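Local coordinates for aspartate aminotransferase, cytoplasmic (Schizosaccharomyces pombe 972h-, PDB 6JPK), which catalyses the transfer of the amino group from L-aspartate to 2-oxoglutarate, giving oxaloacetate and L-glutamate, with pyridoxal 5'-phosphate as its cofactor, at residues 109-114 and 248-253; 255-260 and 314-319; 369-372 and 376-379; 214-219 and 238-243. The protein carries 1 engineered substitution. All coordinates share one frame; numbering follows the deposited sequence.

Interaction 1: 109-114 and 248-253. With PO4 (phosphate ion), chain C.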
loop_
_atom_site.group_PDB
_atom_site.type_symbol
_atom_site.label_atom_id
_atom_site.label_comp_id
_atom_site.label_asym_id
_atom_site.label_seq_id
_atom_site.Cartn_x
_atom_site.Cartn_y
_atom_site.Cartn_z
ATOM N N THR A 109 1.790 -7.156 6.030
ATOM C CA THR A 109 1.220 -6.159 6.937
ATOM C C THR A 109 -0.106 -5.635 6.402
ATOM O O THR A 109 -1.088 -5.522 7.146
ATOM C CB THR A 109 2.202 -5.013 7.157
ATOM O OG1 THR A 109 3.412 -5.545 7.699
ATOM C CG2 THR A 109 1.617 -3.995 8.148
ATOM N N GLY A 110 -0.151 -5.314 5.102
ATOM C CA GLY A 110 -1.394 -4.881 4.490
ATOM C C GLY A 110 -2.466 -5.953 4.498
ATOM O O GLY A 110 -3.652 -5.642 4.636
ATOM N N ALA A 111 -2.078 -7.228 4.351
ATOM C CA ALA A 111 -3.065 -8.297 4.498
ATOM C C ALA A 111 -3.644 -8.316 5.912
ATOM O O ALA A 111 -4.862 -8.449 6.094
ATOM C CB ALA A 111 -2.445 -9.651 4.154
ATOM N N ASN A 112 -2.786 -8.181 6.923
ATOM C CA ASN A 112 -3.265 -8.116 8.301
ATOM C C ASN A 112 -4.177 -6.908 8.504
ATOM O O ASN A 112 -5.186 -6.990 9.218
ATOM C CB ASN A 112 -2.075 -8.072 9.275
ATOM C CG ASN A 112 -1.497 -9.464 9.570
ATOM O OD1 ASN A 112 -2.027 -10.198 10.399
ATOM N ND2 ASN A 112 -0.410 -9.826 8.886
ATOM N N PHE A 113 -3.839 -5.772 7.882
ATOM C CA PHE A 113 -4.683 -4.592 8.022
ATOM C C PHE A 113 -6.055 -4.840 7.414
ATOM O O PHE A 113 -7.085 -4.483 8.005
ATOM C CB PHE A 113 -4.013 -3.376 7.378
ATOM C CG PHE A 113 -4.852 -2.129 7.438
ATOM C CD1 PHE A 113 -5.655 -1.765 6.367
ATOM C CD2 PHE A 113 -4.863 -1.340 8.576
ATOM C CE1 PHE A 113 -6.451 -0.627 6.422
ATOM C CE2 PHE A 113 -5.644 -0.198 8.641
ATOM C CZ PHE A 113 -6.441 0.163 7.565
ATOM N N LEU A 114 -6.088 -5.487 6.246
ATOM C CA LEU A 114 -7.363 -5.817 5.611
ATOM C C LEU A 114 -8.202 -6.724 6.499
ATOM O O LEU A 114 -9.393 -6.470 6.718
ATOM C CB LEU A 114 -7.125 -6.507 4.268
ATOM C CG LEU A 114 -7.247 -5.728 2.966
ATOM C CD1 LEU A 114 -7.033 -6.692 1.798
ATOM C CD2 LEU A 114 -8.615 -5.054 2.876
ATOM N N PHE A 248 -9.427 -16.936 8.322
ATOM C CA PHE A 248 -8.659 -15.961 7.550
ATOM C C PHE A 248 -7.190 -16.345 7.484
ATOM O O PHE A 248 -6.647 -16.959 8.412
ATOM C CB PHE A 248 -8.746 -14.552 8.142
ATOM C CG PHE A 248 -10.128 -13.969 8.124
ATOM C CD1 PHE A 248 -11.065 -14.348 9.079
ATOM C CD2 PHE A 248 -10.486 -13.025 7.162
ATOM C CE1 PHE A 248 -12.344 -13.802 9.076
ATOM C CE2 PHE A 248 -11.761 -12.465 7.159
ATOM C CZ PHE A 248 -12.695 -12.868 8.106
ATOM N N VAL A 249 -6.539 -15.948 6.392
ATOM C CA VAL A 249 -5.105 -16.165 6.211
ATOM C C VAL A 249 -4.476 -14.882 5.686
ATOM O O VAL A 249 -4.966 -14.307 4.709
ATOM C CB VAL A 249 -4.808 -17.331 5.245
ATOM C CG1 VAL A 249 -3.298 -17.553 5.143
ATOM C CG2 VAL A 249 -5.526 -18.610 5.671
ATOM N N CYS A 250 -3.383 -14.446 6.316
ATOM C CA CYS A 250 -2.594 -13.309 5.844
ATOM C C CYS A 250 -1.230 -13.815 5.385
ATOM O O CYS A 250 -0.461 -14.348 6.190
ATOM C CB CYS A 250 -2.436 -12.252 6.935
ATOM S SG CYS A 250 -4.005 -11.714 7.637
ATOM N N GLN A 251 -0.926 -13.623 4.101
ATOM C CA GLN A 251 0.186 -14.285 3.431
ATOM C C GLN A 251 1.149 -13.242 2.896
ATOM O O GLN A 251 0.723 -12.260 2.283
ATOM C CB GLN A 251 -0.333 -15.164 2.292
ATOM C CG GLN A 251 0.702 -15.783 1.375
ATOM C CD GLN A 251 0.024 -16.486 0.195
ATOM O OE1 GLN A 251 -1.020 -16.029 -0.279
ATOM N NE2 GLN A 251 0.583 -17.610 -0.248
ATOM N N SER A 252 2.438 -13.447 3.138
ATOM C CA SER A 252 3.480 -12.563 2.643
ATOM C C SER A 252 4.447 -13.346 1.767
ATOM O O SER A 252 4.800 -14.487 2.085
ATOM C CB SER A 252 4.256 -11.909 3.808
ATOM O OG SER A 252 5.391 -11.204 3.342
ATOM N N PHE A 253 4.886 -12.720 0.674
ATOM C CA PHE A 253 5.970 -13.251 -0.138
ATOM C C PHE A 253 7.263 -12.476 0.073
ATOM O O PHE A 253 8.211 -12.638 -0.704
ATOM C CB PHE A 253 5.581 -13.257 -1.623
ATOM C CG PHE A 253 4.472 -14.220 -1.940
ATOM C CD1 PHE A 253 3.145 -13.838 -1.809
ATOM C CD2 PHE A 253 4.756 -15.512 -2.339
ATOM C CE1 PHE A 253 2.113 -14.725 -2.088
ATOM C CE2 PHE A 253 3.734 -16.398 -2.614
ATOM C CZ PHE A 253 2.411 -16.005 -2.484
HETATM P P PO4 C . 5.586 -7.803 5.365
HETATM O O1 PO4 C . 4.597 -6.680 5.607
HETATM O O2 PO4 C . 5.074 -8.779 4.330
HETATM O O3 PO4 C . 6.887 -7.178 4.906
HETATM O O4 PO4 C . 5.857 -8.591 6.624
#

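Interaction 2: 255-260 and 314-319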
loop_
_atom_site.group_PDB
_atom_site.type_symbol
_atom_site.label_atom_id
_atom_site.label_comp_id
_atom_site.label_asym_id
_atom_site.label_seq_id
_atom_site.Cartn_x
_atom_site.Cartn_y
_atom_site.Cartn_z
ATOM N N LYS A 255 9.658 -12.675 2.395
ATOM C CA LYS A 255 10.834 -13.491 2.672
ATOM C C LYS A 255 10.964 -14.688 1.724
ATOM O O LYS A 255 12.068 -14.979 1.258
ATOM C CB LYS A 255 10.812 -13.969 4.129
ATOM C CG LYS A 255 10.356 -12.891 5.156
ATOM C CD LYS A 255 11.497 -12.114 5.755
ATOM C CE LYS A 255 11.103 -11.391 7.060
ATOM N NZ LYS A 255 10.190 -10.206 6.921
ATOM N N ASN A 256 9.872 -15.408 1.417
ATOM C CA ASN A 256 10.073 -16.625 0.627
ATOM C C ASN A 256 10.395 -16.331 -0.839
ATOM O O ASN A 256 10.992 -17.182 -1.513
ATOM C CB ASN A 256 8.884 -17.590 0.764
ATOM C CG ASN A 256 7.579 -17.030 0.245
ATOM O OD1 ASN A 256 7.518 -15.932 -0.307
ATOM N ND2 ASN A 256 6.508 -17.814 0.409
ATOM N N MET A 257 10.077 -15.142 -1.340
ATOM C CA MET A 257 10.556 -14.745 -2.659
ATOM C C MET A 257 11.517 -13.563 -2.599
ATOM O O MET A 257 11.939 -13.062 -3.655
ATOM C CB MET A 257 9.387 -14.428 -3.586
ATOM C CG MET A 257 8.572 -15.651 -3.975
ATOM S SD MET A 257 7.339 -15.209 -5.205
ATOM C CE MET A 257 6.605 -16.841 -5.528
ATOM N N GLY A 258 11.884 -13.117 -1.399
ATOM C CA GLY A 258 12.801 -11.995 -1.279
ATOM C C GLY A 258 12.262 -10.711 -1.868
ATOM O O GLY A 258 13.043 -9.858 -2.293
ATOM N N LEU A 259 10.941 -10.559 -1.923
ATOM C CA LEU A 259 10.325 -9.399 -2.555
ATOM C C LEU A 259 10.112 -8.227 -1.595
ATOM O O LEU A 259 9.594 -7.195 -2.026
ATOM C CB LEU A 259 8.986 -9.808 -3.192
ATOM C CG LEU A 259 9.107 -10.649 -4.474
ATOM C CD1 LEU A 259 7.739 -11.172 -4.919
ATOM C CD2 LEU A 259 9.734 -9.809 -5.581
ATOM N N TYR A 260 10.481 -8.382 -0.317
ATOM C CA TYR A 260 10.454 -7.370 0.747
ATOM C C TYR A 260 9.820 -6.037 0.364
ATOM O O TYR A 260 8.634 -5.803 0.633
ATOM C CB TYR A 260 11.880 -7.118 1.259
ATOM C CG TYR A 260 12.538 -8.375 1.809
ATOM C CD1 TYR A 260 12.164 -8.893 3.049
ATOM C CD2 TYR A 260 13.511 -9.056 1.078
ATOM C CE1 TYR A 260 12.750 -10.053 3.547
ATOM C CE2 TYR A 260 14.098 -10.216 1.568
ATOM C CZ TYR A 260 13.720 -10.700 2.807
ATOM O OH TYR A 260 14.282 -11.853 3.292
ATOM N N ALA A 314 9.841 -25.085 -9.719
ATOM C CA ALA A 314 10.867 -26.012 -9.249
ATOM C C ALA A 314 12.171 -25.287 -8.924
ATOM O O ALA A 314 12.860 -25.636 -7.958
ATOM C CB ALA A 314 11.115 -27.103 -10.295
ATOM N N GLU A 315 12.545 -24.297 -9.738
ATOM C CA GLU A 315 13.765 -23.547 -9.457
ATOM C C GLU A 315 13.606 -22.686 -8.213
ATOM O O GLU A 315 14.549 -22.541 -7.428
ATOM C CB GLU A 315 14.148 -22.707 -10.676
ATOM C CG GLU A 315 14.519 -23.611 -11.876
ATOM C CD GLU A 315 14.648 -22.876 -13.194
ATOM O OE1 GLU A 315 14.790 -21.638 -13.172
ATOM O OE2 GLU A 315 14.635 -23.551 -14.259
ATOM N N TRP A 316 12.414 -22.121 -8.006
ATOM C CA TRP A 316 12.151 -21.395 -6.768
ATOM C C TRP A 316 12.312 -22.309 -5.557
ATOM O O TRP A 316 12.894 -21.903 -4.541
ATOM C CB TRP A 316 10.754 -20.770 -6.812
ATOM C CG TRP A 316 10.318 -20.066 -5.542
ATOM C CD1 TRP A 316 11.035 -19.152 -4.808
ATOM C CD2 TRP A 316 9.049 -20.205 -4.877
ATOM N NE1 TRP A 316 10.289 -18.726 -3.722
ATOM C CE2 TRP A 316 9.072 -19.356 -3.745
ATOM C CE3 TRP A 316 7.899 -20.968 -5.130
ATOM C CZ2 TRP A 316 7.985 -19.244 -2.868
ATOM C CZ3 TRP A 316 6.814 -20.859 -4.243
ATOM C CH2 TRP A 316 6.877 -20.008 -3.127
ATOM N N GLU A 317 11.825 -23.555 -5.651
ATOM C CA GLU A 317 11.978 -24.490 -4.535
ATOM C C GLU A 317 13.448 -24.766 -4.235
ATOM O O GLU A 317 13.825 -24.932 -3.065
ATOM C CB GLU A 317 11.244 -25.804 -4.824
ATOM C CG GLU A 317 9.723 -25.709 -4.651
ATOM C CD GLU A 317 9.024 -27.018 -4.989
ATOM O OE1 GLU A 317 9.358 -27.620 -6.043
ATOM O OE2 GLU A 317 8.154 -27.446 -4.193
ATOM N N GLN A 318 14.291 -24.825 -5.275
ATOM C CA GLN A 318 15.735 -24.888 -5.051
ATOM C C GLN A 318 16.244 -23.661 -4.293
ATOM O O GLN A 318 17.101 -23.786 -3.412
ATOM C CB GLN A 318 16.483 -25.030 -6.381
ATOM C CG GLN A 318 16.379 -26.409 -6.983
ATOM C CD GLN A 318 16.701 -27.490 -5.966
ATOM O OE1 GLN A 318 17.802 -27.528 -5.404
ATOM N NE2 GLN A 318 15.727 -28.362 -5.701
ATOM N N ASP A 319 15.763 -22.465 -4.643
ATOM C CA ASP A 319 16.184 -21.265 -3.917
ATOM C C ASP A 319 15.730 -21.301 -2.452
ATOM O O ASP A 319 16.463 -20.859 -1.560
ATOM C CB ASP A 319 15.647 -20.002 -4.598
ATOM C CG ASP A 319 16.154 -19.825 -6.046
ATOM O OD1 ASP A 319 17.112 -20.507 -6.477
ATOM O OD2 ASP A 319 15.578 -18.976 -6.761
#

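Interaction 3: 369-372 and 376-379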
loop_
_atom_site.group_PDB
_atom_site.type_symbol
_atom_site.label_atom_id
_atom_site.label_comp_id
_atom_site.label_asym_id
_atom_site.label_seq_id
_atom_site.Cartn_x
_atom_site.Cartn_y
_atom_site.Cartn_z
ATOM N N PHE A 369 26.200 -6.971 27.562
ATOM C CA PHE A 369 27.593 -7.404 27.600
ATOM C C PHE A 369 28.087 -7.770 26.200
ATOM O O PHE A 369 29.192 -7.380 25.801
ATOM C CB PHE A 369 27.714 -8.592 28.556
ATOM C CG PHE A 369 29.134 -9.048 28.827
ATOM C CD1 PHE A 369 29.746 -9.989 28.006
ATOM C CD2 PHE A 369 29.831 -8.577 29.938
ATOM C CE1 PHE A 369 31.049 -10.432 28.270
ATOM C CE2 PHE A 369 31.130 -9.009 30.212
ATOM C CZ PHE A 369 31.738 -9.936 29.376
ATOM N N CYS A 370 27.276 -8.513 25.441
ATOM C CA CYS A 370 27.631 -8.843 24.063
ATOM C C CYS A 370 27.810 -7.588 23.219
ATOM O O CYS A 370 28.702 -7.528 22.363
ATOM C CB CYS A 370 26.554 -9.729 23.440
ATOM S SG CYS A 370 26.491 -11.399 24.069
ATOM N N GLN A 371 26.960 -6.584 23.429
ATOM C CA GLN A 371 27.071 -5.358 22.652
ATOM C C GLN A 371 28.359 -4.606 22.984
ATOM O O GLN A 371 29.089 -4.186 22.082
ATOM C CB GLN A 371 25.850 -4.467 22.889
ATOM C CG GLN A 371 25.797 -3.288 21.928
ATOM C CD GLN A 371 24.689 -2.311 22.246
ATOM O OE1 GLN A 371 24.950 -1.165 22.593
ATOM N NE2 GLN A 371 23.448 -2.755 22.116
ATOM N N GLU A 372 28.668 -4.444 24.275
ATOM C CA GLU A 372 29.799 -3.608 24.663
ATOM C C GLU A 372 31.140 -4.310 24.469
ATOM O O GLU A 372 32.127 -3.671 24.095
ATOM C CB GLU A 372 29.638 -3.164 26.122
ATOM C CG GLU A 372 28.509 -2.163 26.299
ATOM C CD GLU A 372 28.253 -1.798 27.747
ATOM O OE1 GLU A 372 29.075 -2.154 28.621
ATOM O OE2 GLU A 372 27.215 -1.155 28.008
ATOM N N LEU A 376 28.144 -6.925 19.220
ATOM C CA LEU A 376 26.980 -7.595 18.651
ATOM C C LEU A 376 25.743 -6.783 18.978
ATOM O O LEU A 376 25.510 -6.459 20.148
ATOM C CB LEU A 376 26.803 -9.006 19.211
ATOM C CG LEU A 376 28.026 -9.907 19.229
ATOM C CD1 LEU A 376 27.596 -11.268 19.699
ATOM C CD2 LEU A 376 28.657 -9.977 17.839
ATOM N N TYR A 377 24.934 -6.497 17.956
ATOM C CA TYR A 377 23.765 -5.634 18.086
ATOM C C TYR A 377 22.495 -6.454 17.846
ATOM O O TYR A 377 22.231 -6.896 16.723
ATOM C CB TYR A 377 23.891 -4.446 17.127
ATOM C CG TYR A 377 24.958 -3.489 17.630
ATOM C CD1 TYR A 377 26.323 -3.720 17.390
ATOM C CD2 TYR A 377 24.606 -2.398 18.407
ATOM C CE1 TYR A 377 27.284 -2.856 17.889
ATOM C CE2 TYR A 377 25.542 -1.540 18.898
ATOM C CZ TYR A 377 26.873 -1.768 18.650
ATOM O OH TYR A 377 27.774 -0.884 19.183
ATOM N N PHE A 378 21.727 -6.679 18.913
ATOM C CA PHE A 378 20.464 -7.409 18.832
ATOM C C PHE A 378 19.591 -7.007 20.019
ATOM O O PHE A 378 20.024 -6.289 20.926
ATOM C CB PHE A 378 20.680 -8.933 18.738
ATOM C CG PHE A 378 21.479 -9.551 19.878
ATOM C CD1 PHE A 378 22.853 -9.386 19.968
ATOM C CD2 PHE A 378 20.850 -10.357 20.826
ATOM C CE1 PHE A 378 23.586 -9.980 21.001
ATOM C CE2 PHE A 378 21.576 -10.967 21.847
ATOM C CZ PHE A 378 22.944 -10.777 21.941
ATOM N N SER A 379 18.342 -7.475 19.989
ATOM C CA SER A 379 17.312 -6.991 20.902
ATOM C C SER A 379 17.569 -7.438 22.336
ATOM O O SER A 379 18.072 -8.533 22.591
ATOM C CB SER A 379 15.932 -7.495 20.462
ATOM O OG SER A 379 15.710 -7.306 19.076
HETATM O O HOH W 1 23.136 -5.889 21.511
#

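Interaction 4: 214-219 and 238-243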
loop_
_atom_site.group_PDB
_atom_site.type_symbol
_atom_site.label_atom_id
_atom_site.label_comp_id
_atom_site.label_asym_id
_atom_site.label_seq_id
_atom_site.Cartn_x
_atom_site.Cartn_y
_atom_site.Cartn_z
ATOM N N HIS A 214 -13.773 -20.048 18.812
ATOM C CA HIS A 214 -12.968 -18.880 18.501
ATOM C C HIS A 214 -12.843 -18.710 16.990
ATOM O O HIS A 214 -12.971 -19.666 16.226
ATOM C CB HIS A 214 -11.572 -19.003 19.123
ATOM C CG HIS A 214 -11.570 -19.033 20.623
ATOM N ND1 HIS A 214 -12.384 -18.224 21.391
ATOM C CD2 HIS A 214 -10.841 -19.772 21.493
ATOM C CE1 HIS A 214 -12.156 -18.472 22.669
ATOM N NE2 HIS A 214 -11.222 -19.402 22.756
ATOM N N LEU A 215 -12.597 -17.472 16.570
ATOM C CA LEU A 215 -12.349 -17.156 15.167
ATOM C C LEU A 215 -10.839 -17.151 14.913
ATOM O O LEU A 215 -10.087 -16.483 15.633
ATOM C CB LEU A 215 -12.968 -15.800 14.808
ATOM C CG LEU A 215 -12.612 -15.260 13.424
ATOM C CD1 LEU A 215 -13.086 -16.231 12.357
ATOM C CD2 LEU A 215 -13.221 -13.884 13.204
ATOM N N VAL A 216 -10.397 -17.888 13.893
ATOM C CA VAL A 216 -8.971 -18.124 13.657
ATOM C C VAL A 216 -8.472 -17.263 12.500
ATOM O O VAL A 216 -9.083 -17.240 11.417
ATOM C CB VAL A 216 -8.702 -19.617 13.393
ATOM C CG1 VAL A 216 -7.280 -19.820 12.886
ATOM C CG2 VAL A 216 -8.930 -20.428 14.684
ATOM N N VAL A 217 -7.362 -16.557 12.733
ATOM C CA VAL A 217 -6.608 -15.826 11.716
ATOM C C VAL A 217 -5.181 -16.374 11.722
ATOM O O VAL A 217 -4.476 -16.258 12.731
ATOM C CB VAL A 217 -6.592 -14.308 11.979
ATOM C CG1 VAL A 217 -5.810 -13.582 10.880
ATOM C CG2 VAL A 217 -8.006 -13.760 12.128
ATOM N N PHE A 218 -4.775 -17.000 10.620
ATOM C CA PHE A 218 -3.401 -17.463 10.450
ATOM C C PHE A 218 -2.560 -16.377 9.796
ATOM O O PHE A 218 -2.968 -15.785 8.794
ATOM C CB PHE A 218 -3.326 -18.716 9.580
ATOM C CG PHE A 218 -3.743 -19.980 10.274
ATOM C CD1 PHE A 218 -2.895 -20.603 11.165
ATOM C CD2 PHE A 218 -4.967 -20.569 9.987
ATOM C CE1 PHE A 218 -3.272 -21.790 11.793
ATOM C CE2 PHE A 218 -5.357 -21.755 10.608
ATOM C CZ PHE A 218 -4.507 -22.364 11.513
ATOM N N ASP A 219 -1.383 -16.137 10.349
ATOM C CA ASP A 219 -0.358 -15.327 9.700
ATOM C C ASP A 219 0.695 -16.280 9.145
ATOM O O ASP A 219 1.294 -17.053 9.904
ATOM C CB ASP A 219 0.259 -14.344 10.695
ATOM C CG ASP A 219 1.009 -13.202 10.008
ATOM O OD1 ASP A 219 1.711 -13.449 9.002
ATOM O OD2 ASP A 219 0.894 -12.050 10.476
ATOM N N ASN A 238 -3.600 -26.380 6.437
ATOM C CA ASN A 238 -4.359 -27.426 5.772
ATOM C C ASN A 238 -4.979 -28.386 6.772
ATOM O O ASN A 238 -6.027 -28.982 6.491
ATOM C CB ASN A 238 -3.460 -28.147 4.771
ATOM C CG ASN A 238 -3.232 -27.306 3.521
ATOM O OD1 ASN A 238 -4.108 -27.206 2.659
ATOM N ND2 ASN A 238 -2.088 -26.662 3.445
ATOM N N GLU A 239 -4.364 -28.542 7.939
ATOM C CA GLU A 239 -5.005 -29.354 8.968
ATOM C C GLU A 239 -6.284 -28.690 9.457
ATOM O O GLU A 239 -7.306 -29.361 9.663
ATOM C CB GLU A 239 -4.042 -29.596 10.128
ATOM C CG GLU A 239 -4.449 -30.760 11.026
ATOM C CD GLU A 239 -4.369 -32.125 10.319
ATOM O OE1 GLU A 239 -3.740 -32.244 9.229
ATOM O OE2 GLU A 239 -4.941 -33.088 10.864
ATOM N N PHE A 240 -6.254 -27.361 9.618
ATOM C CA PHE A 240 -7.425 -26.653 10.111
ATOM C C PHE A 240 -8.588 -26.745 9.132
ATOM O O PHE A 240 -9.749 -26.743 9.559
ATOM C CB PHE A 240 -7.077 -25.191 10.417
ATOM C CG PHE A 240 -8.144 -24.471 11.195
ATOM C CD1 PHE A 240 -8.309 -24.710 12.549
ATOM C CD2 PHE A 240 -8.989 -23.566 10.573
ATOM C CE1 PHE A 240 -9.300 -24.062 13.275
ATOM C CE2 PHE A 240 -9.988 -22.910 11.294
ATOM C CZ PHE A 240 -10.145 -23.157 12.644
ATOM N N VAL A 241 -8.303 -26.869 7.831
ATOM C CA VAL A 241 -9.369 -26.986 6.831
ATOM C C VAL A 241 -10.293 -28.157 7.141
ATOM O O VAL A 241 -11.505 -28.087 6.892
ATOM C CB VAL A 241 -8.774 -27.115 5.413
ATOM C CG1 VAL A 241 -9.892 -27.396 4.384
ATOM C CG2 VAL A 241 -8.005 -25.853 5.030
ATOM N N LYS A 242 -9.745 -29.241 7.700
ATOM C CA LYS A 242 -10.526 -30.435 8.010
ATOM C C LYS A 242 -11.694 -30.157 8.948
ATOM O O LYS A 242 -12.647 -30.939 8.974
ATOM C CB LYS A 242 -9.633 -31.495 8.655
ATOM C CG LYS A 242 -8.428 -31.885 7.816
ATOM C CD LYS A 242 -7.585 -32.929 8.547
ATOM C CE LYS A 242 -6.476 -33.468 7.655
ATOM N NZ LYS A 242 -5.626 -34.445 8.398
ATOM N N TYR A 243 -11.636 -29.085 9.733
ATOM C CA TYR A 243 -12.666 -28.825 10.729
ATOM C C TYR A 243 -13.867 -28.060 10.178
ATOM O O TYR A 243 -14.846 -27.887 10.906
ATOM C CB TYR A 243 -12.064 -28.067 11.915
ATOM C CG TYR A 243 -10.920 -28.797 12.576
ATOM C CD1 TYR A 243 -9.616 -28.361 12.426
ATOM C CD2 TYR A 243 -11.142 -29.936 13.341
ATOM C CE1 TYR A 243 -8.563 -29.033 13.015
ATOM C CE2 TYR A 243 -10.089 -30.601 13.958
ATOM C CZ TYR A 243 -8.800 -30.148 13.773
ATOM O OH TYR A 243 -7.741 -30.805 14.355
#

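Interaction 1: 109-114 and 248-253
A phosphate ion joins Ser252 to Thr109: its O2 takes the Ser252 hydroxyl at 2.6 Å from OG, while its O1 is met by the amide of Thr109, 2.9 Å from N with an N-H...O angle of 151°. A contact of the Thr109 hydroxyl with O1 is less certain. The Ser252 hydroxyl reaches the anion because OG stands anti to the backbone N (chi1 171°). Gly108 N, the hydroxyl of Ser107, Arg263 and Tyr70 of the second subunit also bond to the ion. This is the layout of the phosphate cup in aminotransferases of this class, where the start of a helix, a strand end and a subunit partner share one anion. The ion, probably from the crystallisation liquor, thus plausibly marks the place of the cofactor's phosphate.

Behind the cup, the axes of helix segment 109-114 and strand segment 248-252 approach to 7.1 Å and run nearly antiparallel, at 160°. Small residues fill this close approach: the methyl of Ala111 meets Cys250, CB to CB 3.8 Å, and the thiol SG lies 3.7 Å from Ala111 O. The Asn112 amide flanks the same cysteine, ND2 coming within 3.7 Å of Cys250 CB. That amide nitrogen is held by Gly108 O and Asp219 OD2, which fixes its rotation. With backbone N-H groups at the helix start, hydroxyls and an arginine converging on it, the site is likely to favour a doubly charged phosphate.

Interaction 2: 255-260 and 314-319
The indole of Trp316 carries the methyl of Met257 over one face and the backbone carbonyl of Asn256 at its edge. Met257 CE stands 3.9 Å from the centroid of the six-membered ring, 11° off its normal, a CH-pi contact. Nearer the backbone, Met257 CG lies 3.7 Å from Trp316 CE2. The sulfur sits obliquely to the five-membered ring, completing a Met-aromatic contact; because the methionine is extended beyond CG, sulfur and methyl run on across the indole. At the edge, Trp316 NE1 gives a hydrogen bond of 2.8 Å to Asn256 O, almost straight at 166° and in the plane of the ring, though it comes from above the carbonyl plane. The Asn256 amide stands nearly perpendicular to the ring, with CG 3.8 Å from Trp316 CZ2; its ND2 bonds to Gln223 O.

Helix 310-340 is thereby tied to the loop that follows Lys255, by similarity the lysine that bears the cofactor, here without it. A phenylalanine in place of Trp316 would probably leave the Asn256 carbonyl without its donor and take away part of the flat surface on which Met257 lies. Because the bond uses a backbone oxygen, it holds the loop's main chain itself, one residue beyond the lysine.

Interaction 3: 369-372 and 376-379
Gln371 lays its aliphatic stem over the ring of Tyr377, CG standing 3.8 Å from the ring centroid and offset toward the rim in a CH-pi contact. Its amide plane is turned only 17° from that ring, so CD also comes to 3.5 Å from Tyr377 CE2. A chi1 of -170° swings CG to the far side of CB from the main-chain nitrogen, and with the chain extended the glutamine reaches far enough for NE2 to give its hydrogen to a water. The same water takes the N-H of Phe378, 3.1 Å from N, and donates to Leu376 O at 2.8 Å, stitching side chain and strand backbone together. On the inner side, Cys370 CB touches the edge of the Phe378 ring, 3.8 Å from CE1, with its sulfur also at that edge.

These contacts close the turn from helix 364-374 into strand 376-377, in the small domain of a fold-type I aminotransferase. Leu376 N reaches back six residues to Cys370 O, 3.2 Å away at a nearly linear 175°, and Gln371 CA makes a bent CA-H...O contact with Leu376 O.

Farther out, Tyr377 is held at its hydroxyl by Asp27 and along its backbone by Val33 and Met35, the partner strand 33-34 running parallel to it. Helix 394-407 brings Phe401 against Cys370, while helix 16-26 packs Leu20 and Gln23 on Gln371 and Tyr377. The Phe378 side chain comes about 6 Å from that of Arg383, an aspartate-binding residue by similarity.

Interaction 4: 214-219 and 238-243
Phe240 reaches from helix 235-241 to meet Val216 and Phe218 on strand 215-220, within a beta-alpha-beta crossover: the helix lies on the path between this strand and its parallel neighbour, strand 247-252, in the central mixed sheet of the large domain. The buried part is tight and wholly apolar. Val216 CG2 comes to 3.6 Å from Phe240 CZ, valine and phenylalanine approaching from opposite directions, and its other methyl, CG1, is over a face of the same ring. Beside it, Phe218 turns its edge toward the Phe240 face in an offset edge-to-face pair, centroids 5.8 Å apart and planes at 74°. Phe218 CE2 also presses on the stem, 3.8 Å from Phe240 CB. Phe240 can span the gap because a chi1 of -168° turns CG away from the backbone N and sends the ring from the helix to the sheet. Phe206 and Phe247 add further edge-to-face partners, making an aromatic cluster. With an alanine in place of Phe240, a gap would probably open between helix and sheet, and the Phe218 edge would lose the ring it faces.

The side turned from the strand is different in kind. Here Glu239 and the exposed Lys242, three residues apart, make no contact with the strand and pair with each other: Lys242 NZ bridges to Glu239 OE2 at 2.9 Å, meeting that oxygen on its syn side, 32° out of the carboxylate plane.

Along the chain, interaction 4 falls between the two segments of interaction 1, and interactions 2 and 3 follow in turn. Interactions 1 and 4 share the central sheet, their centres about 15 Å apart: strands 215-220 and 247-252 are neighbours, joined by bonds such as Cys250 N to Phe218 O at 2.8 Å. Strand 247-252 then leads into the loop of interaction 2, which touches interaction 1 through Phe253 and Leu259. The phosphate-holding strand end and the cofactor-lysine loop are thus consecutive parts of one path. Interaction 3 stands apart, its centre about 32 Å from that of interaction 1, in the small domain near a probable substrate-binding arginine.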